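Local structure of putative oxidoreductase (3EOF) at residues G98-F103 with K239-Q244; S36-M41 with A79-F84; V47-A52 with E56-A61. The protein binds flavin mononucleotide at the interface of a two-chain assembly and is probably an oxidoreductase of the nitroreductase family. All coordinates share one frame; numbering follows the deposited sequence.

Contact 1: G98-F103 with K239-Q244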
loop_
_atom_site.group_PDB
_atom_site.type_symbol
_atom_site.label_atom_id
_atom_site.label_comp_id
_atom_site.label_asym_id
_atom_site.label_seq_id
_atom_site.Cartn_x
_atom_site.Cartn_y
_atom_site.Cartn_z
ATOM N N GLY A 98 5.516 -18.720 -2.972
ATOM C CA GLY A 98 6.758 -18.267 -3.557
ATOM C C GLY A 98 6.527 -17.856 -4.978
ATOM O O GLY A 98 7.181 -18.365 -5.906
ATOM N N ASN A 99 5.628 -16.887 -5.129
ATOM C CA ASN A 99 5.229 -16.396 -6.438
ATOM C C ASN A 99 4.876 -14.906 -6.400
ATOM O O ASN A 99 4.754 -14.318 -5.339
ATOM C CB ASN A 99 4.111 -17.265 -6.984
ATOM C CG ASN A 99 3.072 -17.506 -5.977
ATOM O OD1 ASN A 99 2.354 -16.584 -5.613
ATOM N ND2 ASN A 99 2.978 -18.741 -5.495
ATOM N N LEU A 100 4.844 -14.289 -7.576
ATOM C CA LEU A 100 4.620 -12.852 -7.679
ATOM C C LEU A 100 3.294 -12.410 -7.081
ATOM O O LEU A 100 3.212 -11.364 -6.435
ATOM C CB LEU A 100 4.722 -12.419 -9.136
ATOM C CG LEU A 100 4.534 -10.933 -9.438
ATOM C CD1 LEU A 100 5.633 -10.146 -8.751
ATOM C CD2 LEU A 100 4.508 -10.705 -10.944
HETATM N N MSE A 101 2.253 -13.183 -7.327
HETATM C CA MSE A 101 0.926 -12.862 -6.821
HETATM C C MSE A 101 0.941 -12.711 -5.328
HETATM O O MSE A 101 0.376 -11.765 -4.801
HETATM C CB MSE A 101 -0.060 -13.962 -7.170
HETATM C CG MSE A 101 -1.495 -13.693 -6.707
HETATM SE SE MSE A 101 -2.358 -12.081 -7.604
HETATM C CE MSE A 101 -4.165 -12.387 -6.830
ATOM N N SER A 102 1.589 -13.663 -4.661
ATOM C CA SER A 102 1.674 -13.714 -3.208
ATOM C C SER A 102 2.531 -12.574 -2.722
ATOM O O SER A 102 2.244 -11.988 -1.693
ATOM C CB SER A 102 2.229 -15.068 -2.745
ATOM O OG SER A 102 1.342 -16.117 -3.078
ATOM N N PHE A 103 3.605 -12.264 -3.458
ATOM C CA PHE A 103 4.425 -11.104 -3.129
ATOM C C PHE A 103 3.616 -9.830 -3.177
ATOM O O PHE A 103 3.694 -8.992 -2.281
ATOM C CB PHE A 103 5.658 -10.946 -4.083
ATOM C CG PHE A 103 6.275 -9.569 -4.011
ATOM C CD1 PHE A 103 7.027 -9.182 -2.896
ATOM C CD2 PHE A 103 5.982 -8.609 -4.990
ATOM C CE1 PHE A 103 7.534 -7.877 -2.782
ATOM C CE2 PHE A 103 6.508 -7.317 -4.895
ATOM C CZ PHE A 103 7.282 -6.952 -3.787
ATOM N N LYS A 239 15.292 -9.656 -10.069
ATOM C CA LYS A 239 16.392 -10.381 -9.491
ATOM C C LYS A 239 16.261 -10.601 -7.979
ATOM O O LYS A 239 16.513 -11.692 -7.478
ATOM C CB LYS A 239 17.728 -9.679 -9.791
ATOM C CG LYS A 239 18.156 -9.760 -11.234
ATOM C CD LYS A 239 19.507 -9.037 -11.452
ATOM C CE LYS A 239 19.964 -9.174 -12.908
ATOM N NZ LYS A 239 21.269 -8.448 -13.212
ATOM N N VAL A 240 15.892 -9.559 -7.252
ATOM C CA VAL A 240 15.812 -9.640 -5.809
ATOM C C VAL A 240 14.583 -10.432 -5.396
ATOM O O VAL A 240 14.644 -11.205 -4.426
ATOM C CB VAL A 240 15.853 -8.248 -5.150
ATOM C CG1 VAL A 240 15.779 -8.349 -3.625
ATOM C CG2 VAL A 240 17.130 -7.551 -5.547
ATOM N N LEU A 241 13.491 -10.296 -6.138
ATOM C CA LEU A 241 12.289 -11.073 -5.839
ATOM C C LEU A 241 12.608 -12.567 -6.010
ATOM O O LEU A 241 12.184 -13.405 -5.210
ATOM C CB LEU A 241 11.155 -10.663 -6.763
ATOM C CG LEU A 241 10.347 -9.413 -6.442
ATOM C CD1 LEU A 241 9.575 -9.031 -7.715
ATOM C CD2 LEU A 241 9.421 -9.675 -5.291
ATOM N N ARG A 242 13.406 -12.886 -7.034
ATOM C CA ARG A 242 13.812 -14.259 -7.309
ATOM C C ARG A 242 14.643 -14.806 -6.123
ATOM O O ARG A 242 14.373 -15.875 -5.559
ATOM C CB ARG A 242 14.612 -14.293 -8.622
ATOM C CG ARG A 242 15.168 -15.670 -9.016
ATOM C CD ARG A 242 15.577 -15.752 -10.528
ATOM N NE ARG A 242 14.541 -15.173 -11.414
ATOM C CZ ARG A 242 14.684 -14.077 -12.176
ATOM N NH1 ARG A 242 15.848 -13.413 -12.247
ATOM N NH2 ARG A 242 13.652 -13.661 -12.910
ATOM N N ARG A 243 15.619 -14.001 -5.725
ATOM C CA ARG A 243 16.563 -14.329 -4.673
ATOM C C ARG A 243 15.790 -14.553 -3.376
ATOM O O ARG A 243 16.140 -15.407 -2.553
ATOM C CB ARG A 243 17.548 -13.165 -4.579
ATOM C CG ARG A 243 18.974 -13.562 -4.419
ATOM C CD ARG A 243 19.868 -12.790 -5.416
ATOM N NE ARG A 243 19.953 -11.353 -5.156
ATOM C CZ ARG A 243 20.489 -10.444 -5.985
ATOM N NH1 ARG A 243 20.958 -10.781 -7.190
ATOM N NH2 ARG A 243 20.521 -9.165 -5.620
ATOM N N GLN A 244 14.719 -13.807 -3.187
ATOM C CA GLN A 244 13.894 -13.948 -1.965
ATOM C C GLN A 244 12.758 -14.966 -2.067
ATOM O O GLN A 244 11.895 -15.066 -1.159
ATOM C CB GLN A 244 13.313 -12.603 -1.541
ATOM C CG GLN A 244 14.343 -11.570 -1.113
ATOM C CD GLN A 244 15.340 -12.066 -0.085
ATOM O OE1 GLN A 244 16.432 -12.522 -0.431
ATOM N NE2 GLN A 244 14.994 -11.965 1.154
#

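Contact 2: S36-M41 with A79-F84. With FMN (flavin mononucleotide), chain D.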
loop_
_atom_site.group_PDB
_atom_site.type_symbol
_atom_site.label_atom_id
_atom_site.label_comp_id
_atom_site.label_asym_id
_atom_site.label_seq_id
_atom_site.Cartn_x
_atom_site.Cartn_y
_atom_site.Cartn_z
ATOM N N SER A 36 -6.548 -3.693 7.556
ATOM C CA SER A 36 -7.090 -4.852 6.866
ATOM C C SER A 36 -5.945 -5.654 6.407
ATOM O O SER A 36 -4.886 -5.090 6.047
ATOM C CB SER A 36 -7.924 -4.432 5.679
ATOM O OG SER A 36 -9.023 -3.714 6.136
ATOM N N THR A 37 -6.123 -6.966 6.457
ATOM C CA THR A 37 -5.091 -7.907 6.037
ATOM C C THR A 37 -5.751 -9.090 5.349
ATOM O O THR A 37 -6.753 -9.569 5.816
ATOM C CB THR A 37 -4.232 -8.396 7.224
ATOM O OG1 THR A 37 -3.475 -9.520 6.798
ATOM C CG2 THR A 37 -5.111 -8.778 8.412
HETATM N N MSE A 38 -5.168 -9.543 4.234
HETATM C CA MSE A 38 -5.727 -10.632 3.434
HETATM C C MSE A 38 -5.803 -11.877 4.236
HETATM O O MSE A 38 -4.774 -12.354 4.745
HETATM C CB MSE A 38 -4.865 -10.927 2.226
HETATM C CG MSE A 38 -5.490 -11.937 1.304
HETATM SE SE MSE A 38 -4.206 -12.292 -0.150
HETATM C CE MSE A 38 -3.439 -13.909 0.575
ATOM N N GLY A 39 -7.013 -12.415 4.307
ATOM C CA GLY A 39 -7.313 -13.610 5.079
ATOM C C GLY A 39 -7.031 -13.510 6.558
ATOM O O GLY A 39 -7.074 -14.507 7.255
ATOM N N GLY A 40 -6.797 -12.301 7.054
ATOM C CA GLY A 40 -6.441 -12.090 8.448
ATOM C C GLY A 40 -5.060 -12.649 8.725
ATOM O O GLY A 40 -4.696 -12.897 9.879
HETATM N N MSE A 41 -4.258 -12.768 7.675
HETATM C CA MSE A 41 -2.978 -13.445 7.745
HETATM C C MSE A 41 -1.817 -12.624 8.231
HETATM O O MSE A 41 -0.865 -13.190 8.716
HETATM C CB MSE A 41 -2.626 -13.988 6.374
HETATM C CG MSE A 41 -3.615 -15.008 5.877
HETATM SE SE MSE A 41 -3.416 -15.322 4.006
HETATM C CE MSE A 41 -2.031 -16.654 3.995
ATOM N N ALA A 79 7.207 -7.152 3.413
ATOM C CA ALA A 79 6.267 -8.155 2.928
ATOM C C ALA A 79 6.813 -9.440 3.558
ATOM O O ALA A 79 7.990 -9.672 3.511
ATOM C CB ALA A 79 6.314 -8.227 1.401
ATOM N N ASP A 80 5.971 -10.255 4.172
ATOM C CA ASP A 80 6.460 -11.455 4.861
ATOM C C ASP A 80 5.460 -12.585 4.720
ATOM O O ASP A 80 4.375 -12.563 5.318
ATOM C CB ASP A 80 6.706 -11.113 6.332
ATOM C CG ASP A 80 7.319 -12.244 7.153
ATOM O OD1 ASP A 80 7.088 -13.407 6.842
ATOM O OD2 ASP A 80 8.002 -11.939 8.166
ATOM N N PHE A 81 5.812 -13.533 3.864
ATOM C CA PHE A 81 5.080 -14.805 3.746
ATOM C C PHE A 81 5.826 -15.915 4.496
ATOM O O PHE A 81 5.291 -17.012 4.678
ATOM C CB PHE A 81 4.816 -15.214 2.278
ATOM C CG PHE A 81 3.377 -15.158 1.911
ATOM C CD1 PHE A 81 2.506 -16.095 2.453
ATOM C CD2 PHE A 81 2.894 -14.244 1.018
ATOM C CE1 PHE A 81 1.158 -16.095 2.121
ATOM C CE2 PHE A 81 1.564 -14.248 0.667
ATOM C CZ PHE A 81 0.689 -15.166 1.234
ATOM N N ARG A 82 7.022 -15.593 4.993
ATOM C CA ARG A 82 7.850 -16.549 5.692
ATOM C C ARG A 82 7.212 -17.022 6.980
ATOM O O ARG A 82 7.184 -18.233 7.262
ATOM C CB ARG A 82 9.205 -15.948 6.030
ATOM C CG ARG A 82 10.117 -16.959 6.733
ATOM C CD ARG A 82 11.485 -16.417 6.858
ATOM N NE ARG A 82 12.410 -17.446 7.295
ATOM C CZ ARG A 82 13.092 -18.240 6.479
ATOM N NH1 ARG A 82 12.954 -18.161 5.160
ATOM N NH2 ARG A 82 13.897 -19.145 6.996
ATOM N N ARG A 83 6.777 -16.080 7.806
ATOM C CA ARG A 83 6.124 -16.463 9.050
ATOM C C ARG A 83 4.936 -17.397 8.776
ATOM O O ARG A 83 4.804 -18.462 9.407
ATOM C CB ARG A 83 5.725 -15.239 9.859
ATOM C CG ARG A 83 5.030 -15.570 11.185
ATOM C CD ARG A 83 4.786 -14.312 11.975
ATOM N NE ARG A 83 4.055 -13.408 11.148
ATOM C CZ ARG A 83 4.464 -12.241 10.645
ATOM N NH1 ARG A 83 5.586 -11.642 10.968
ATOM N NH2 ARG A 83 3.625 -11.610 9.857
ATOM N N PHE A 84 4.075 -17.039 7.833
ATOM C CA PHE A 84 2.956 -17.922 7.503
ATOM C C PHE A 84 3.415 -19.287 6.976
ATOM O O PHE A 84 2.854 -20.292 7.333
ATOM C CB PHE A 84 1.998 -17.295 6.483
ATOM C CG PHE A 84 0.713 -18.040 6.377
ATOM C CD1 PHE A 84 -0.185 -18.007 7.432
ATOM C CD2 PHE A 84 0.434 -18.823 5.264
ATOM C CE1 PHE A 84 -1.385 -18.723 7.395
ATOM C CE2 PHE A 84 -0.749 -19.534 5.198
ATOM C CZ PHE A 84 -1.663 -19.498 6.278
HETATM N N1 FMN D . -12.438 -9.346 2.597
HETATM C C2 FMN D . -13.414 -10.008 1.847
HETATM O O2 FMN D . -14.510 -10.345 2.330
HETATM N N3 FMN D . -13.154 -10.359 0.531
HETATM C C4 FMN D . -11.951 -10.036 -0.098
HETATM O O4 FMN D . -11.999 -9.973 -1.344
HETATM C C4A FMN D . -10.949 -9.361 0.650
HETATM N N5 FMN D . -9.710 -9.015 0.080
HETATM C C5A FMN D . -8.740 -8.313 0.814
HETATM C C6 FMN D . -7.514 -7.975 0.221
HETATM C C7 FMN D . -6.525 -7.264 0.910
HETATM C C7M FMN D . -5.675 -6.305 0.099
HETATM C C8 FMN D . -6.779 -6.929 2.247
HETATM C C8M FMN D . -5.935 -5.876 2.876
HETATM C C9 FMN D . -7.984 -7.269 2.861
HETATM C C9A FMN D . -8.997 -7.965 2.163
HETATM N N10 FMN D . -10.245 -8.311 2.741
HETATM C C10 FMN D . -11.207 -9.014 2.006
HETATM C "C1'" FMN D . -10.542 -8.051 4.185
HETATM C "C2'" FMN D . -9.788 -9.072 5.029
HETATM O "O2'" FMN D . -10.279 -10.380 4.785
HETATM C "C3'" FMN D . -9.893 -8.641 6.499
HETATM O "O3'" FMN D . -9.161 -7.442 6.674
HETATM C "C4'" FMN D . -9.412 -9.703 7.486
HETATM O "O4'" FMN D . -10.416 -10.691 7.660
HETATM C "C5'" FMN D . -9.146 -9.110 8.852
HETATM O "O5'" FMN D . -10.368 -8.557 9.272
HETATM P P FMN D . -10.540 -7.055 9.877
HETATM O O1P FMN D . -9.611 -6.889 11.053
HETATM O O2P FMN D . -11.963 -6.928 10.382
HETATM O O3P FMN D . -10.232 -6.064 8.762
HETATM O O HOH W 1 1.543 -14.095 9.244
#

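Contact 3: V47-A52 with E56-A61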
loop_
_atom_site.group_PDB
_atom_site.type_symbol
_atom_site.label_atom_id
_atom_site.label_comp_id
_atom_site.label_asym_id
_atom_site.label_seq_id
_atom_site.Cartn_x
_atom_site.Cartn_y
_atom_site.Cartn_z
ATOM N N VAL A 47 10.812 -4.303 10.822
ATOM C CA VAL A 47 12.076 -4.218 11.485
ATOM C C VAL A 47 12.201 -2.798 12.044
ATOM O O VAL A 47 12.095 -1.800 11.308
ATOM C CB VAL A 47 13.268 -4.545 10.573
ATOM C CG1 VAL A 47 14.513 -4.476 11.375
ATOM C CG2 VAL A 47 13.101 -5.923 9.976
ATOM N N VAL A 48 12.405 -2.725 13.357
ATOM C CA VAL A 48 12.584 -1.476 14.110
ATOM C C VAL A 48 14.087 -1.273 14.338
ATOM O O VAL A 48 14.728 -2.086 14.979
ATOM C CB VAL A 48 11.856 -1.517 15.473
ATOM C CG1 VAL A 48 12.121 -0.221 16.288
ATOM C CG2 VAL A 48 10.320 -1.774 15.260
ATOM N N THR A 49 14.617 -0.202 13.730
ATOM C CA THR A 49 15.988 0.255 13.832
ATOM C C THR A 49 16.132 1.531 14.678
ATOM O O THR A 49 15.680 2.591 14.311
ATOM C CB THR A 49 16.514 0.503 12.446
ATOM O OG1 THR A 49 16.426 -0.738 11.727
ATOM C CG2 THR A 49 17.935 1.074 12.454
ATOM N N ARG A 50 16.772 1.394 15.825
ATOM C CA ARG A 50 16.997 2.495 16.755
ATOM C C ARG A 50 18.494 2.744 16.981
ATOM O O ARG A 50 18.896 3.867 17.211
ATOM C CB ARG A 50 16.345 2.173 18.098
ATOM C CG ARG A 50 14.842 2.143 18.107
ATOM C CD ARG A 50 14.448 1.772 19.494
ATOM N NE ARG A 50 13.032 1.866 19.802
ATOM C CZ ARG A 50 12.409 2.973 20.177
ATOM N NH1 ARG A 50 13.051 4.135 20.208
ATOM N NH2 ARG A 50 11.117 2.924 20.461
ATOM N N ASP A 51 19.301 1.691 16.880
ATOM C CA ASP A 51 20.736 1.777 17.087
ATOM C C ASP A 51 21.423 2.660 16.051
ATOM O O ASP A 51 21.156 2.530 14.862
ATOM C CB ASP A 51 21.363 0.381 17.033
ATOM C CG ASP A 51 22.849 0.401 17.349
ATOM O OD1 ASP A 51 23.197 0.807 18.484
ATOM O OD2 ASP A 51 23.663 0.026 16.476
ATOM N N ALA A 52 22.358 3.499 16.513
ATOM C CA ALA A 52 23.074 4.444 15.652
ATOM C C ALA A 52 23.895 3.782 14.586
ATOM O O ALA A 52 23.911 4.257 13.443
ATOM C CB ALA A 52 23.982 5.400 16.478
ATOM N N GLU A 56 23.556 3.831 10.457
ATOM C CA GLU A 56 24.677 4.115 9.562
ATOM C C GLU A 56 24.817 3.050 8.482
ATOM O O GLU A 56 25.207 3.357 7.351
ATOM C CB GLU A 56 25.985 4.262 10.347
ATOM C CG GLU A 56 26.187 5.645 10.934
ATOM C CD GLU A 56 27.270 5.685 11.998
ATOM O OE1 GLU A 56 28.022 4.678 12.179
ATOM O OE2 GLU A 56 27.349 6.747 12.665
ATOM N N ILE A 57 24.528 1.802 8.852
ATOM C CA ILE A 57 24.523 0.678 7.913
ATOM C C ILE A 57 23.380 0.785 6.879
ATOM O O ILE A 57 23.605 0.560 5.700
ATOM C CB ILE A 57 24.484 -0.666 8.667
ATOM C CG1 ILE A 57 25.822 -0.884 9.399
ATOM C CG2 ILE A 57 24.243 -1.784 7.707
ATOM C CD1 ILE A 57 25.764 -2.044 10.358
ATOM N N LEU A 58 22.185 1.162 7.321
ATOM C CA LEU A 58 21.015 1.359 6.430
ATOM C C LEU A 58 21.112 2.566 5.538
ATOM O O LEU A 58 20.499 2.618 4.488
ATOM C CB LEU A 58 19.713 1.538 7.235
ATOM C CG LEU A 58 19.027 0.328 7.843
ATOM C CD1 LEU A 58 17.699 0.780 8.490
ATOM C CD2 LEU A 58 18.820 -0.733 6.714
ATOM N N SER A 59 21.852 3.558 6.004
ATOM C CA SER A 59 21.969 4.857 5.337
ATOM C C SER A 59 22.333 4.815 3.858
ATOM O O SER A 59 21.689 5.472 3.055
ATOM C CB SER A 59 22.946 5.764 6.119
ATOM O OG SER A 59 22.754 7.115 5.745
ATOM N N PRO A 60 23.388 4.076 3.486
ATOM C CA PRO A 60 23.767 3.968 2.074
ATOM C C PRO A 60 22.694 3.363 1.183
ATOM O O PRO A 60 22.558 3.776 0.029
ATOM C CB PRO A 60 25.001 3.042 2.099
ATOM C CG PRO A 60 25.468 3.036 3.463
ATOM C CD PRO A 60 24.295 3.324 4.352
ATOM N N ALA A 61 21.972 2.367 1.705
ATOM C CA ALA A 61 20.852 1.731 1.013
ATOM C C ALA A 61 19.835 2.818 0.584
ATOM O O ALA A 61 19.230 2.768 -0.510
ATOM C CB ALA A 61 20.178 0.712 1.946
#

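Contact 1: G98-F103 with K239-Q244
Leu241 CD2 sits almost squarely over the centre of the Phe103 ring, 3.3 Å from the ring centroid and 9° off its normal. This CH-pi contact is the tight part of the meeting between the start of helix 100-123 and the end of helix 227-243. The methyl is close to every ring atom, nearest to Phe103 CG and CD1, both 3.4 Å, and the two side chains cross at about a right angle. Phe103 carries its ring anti to the backbone N (chi1 164°), which places one ring face under Leu241 CD2. The other branch of Leu241 is held more loosely: its CD1 meets Leu100 CD1 at 4.2 Å.

Phe103 also packs edge-to-face against Phe152, and Leu241 touches both Phe152 and Phe246, so the pair belongs to a larger aromatic cluster against strand 151-160. Leu100 packs in addition on Leu238 of the second subunit.

The loose side is the outer surface of helix 227-243, where Lys239, Arg242 and Arg243 are exposed and take no part in the contact. The start of helix 100-123 is fixed by its own cap: Asn99 OD1 accepts from Ser102 N at 3.2 Å and from Ser102 OG at 2.8 Å. The amide donor comes nearly in line with the carbonyl (158°), while the hydroxyl comes in at a sharper angle to the C=O and further out of its plane. Both donors converge on one buried oxygen and would hold the first turn, and with it the base of Phe103, in place. Across the contact itself the chemistry is wholly apolar, which implies that the two segments are joined by fit and burial of a methyl on an aromatic face; polar bonds such as the Asn99 cap stay within one segment or lead elsewhere.

Contact 2: S36-M41 with A79-F84
Met41, in the irregular loop before strand 44-49, approaches Phe84 in the first turn of helix 82-89 with their CA atoms 7.4 Å apart. Met41 is a selenomethionine whose chain bends at chi3 (85°), laying CE over one face of the Phe84 ring, offset toward the rim and 3.4 Å from Phe84 CE2. Its SE stands farther above that ring, a Met-aromatic contact. CE also reaches Phe81 CE1 at 3.7 Å, and Met38 CE lies at the edge of the Phe81 ring. Water 1 bridges the polar side, donating to Met41 O at 2.6 Å and accepting from Arg83 NE at 3.2 Å, in the guanidinium plane. Asp80 OD1 takes Arg83 N at 2.9 Å in a nearly straight bond (170°), capping the helix start. On the far side Thr37 N donates to FMN O3' at 3.1 Å. Arg9, Thr11, Arg13, Gln65, Gly132 and Arg171 of the second subunit also bond this FMN, a site shared across the dimer. Thr37 OG1 and Met38 N bond to Asp109 on helix 100-123. In the chain the loop links helix 22-32 to strand 44-49; Phe81, between strand 73-80 and helix 82-89, stacks on Tyr97 and touches Ser102 of helix 100-123.

Contact 3: V47-A52 with E56-A61
Ala52 O accepts from Glu56 N at 3.0 Å, the i to i+4 bond that opens helix 52-58 and the shortest polar link between 47-52 and 56-61. The N-H points at the oxygen with an angle of 151°, and the donor stands tilted 25° from the carbonyl plane. The base of the Glu56 side chain lies beside the same oxygen. Glu56 CB is 3.7 Å from Ala52 O, and with CG anti to its carbonyl carbon (chi1 -83°) Glu56 CG comes equally near. Beyond CG the chain is extended, and the residue belongs to the exposed side of the helix.

Deeper in, Thr49 at the end of strand 44-49 and Leu58 of helix 52-58 reach toward each other tip to tip. Leu58 CD1 meets the fork of the threonine, lying 3.8 Å from Thr49 OG1 and 4.0 Å from Thr49 CG2, so one methyl touches both branches. Both residues are buried, and both also touch Val74 of the neighbouring strand 73-80.

The strand turns into the helix through Arg50 and Asp51, and the helix packs back on the strand that precedes it. Asp51 is the N-cap, its OD2 making weak bonds to the amides of Glu53 and Lys54. Across the interface, the amides of Arg50 and Asp51 both donate to Glu181 OE2 of the second subunit, and Val47 and Val48 pair there in a parallel ladder. The chemistry divides by depth: a backbone bond belongs to the exposed first turn, and a buried leucine methyl against a threonine closes the helix onto the sheet.

Contacts 1 and 2 lie side by side, with centres 15 Å apart, and touch where Ser102 O approaches CE2 of Phe81, the residue just before helix 82-89, at 3.3 Å. Contact 3 is nested inside the loop closed by contact 2, and the two reach neighbouring strands, 44-49 and 73-80, of one sheet; their centres are 25 Å apart and nearest atoms about 8 Å. Contacts 1 and 3 stay about 11 Å apart at their nearest atoms. Contact 2 borders one FMN directly, and the Phe103 side chain lies about 13 Å from it. The Leu58 side chain is about 12 Å from the other FMN and about 10 Å from that of Gln65. All three touch the second subunit.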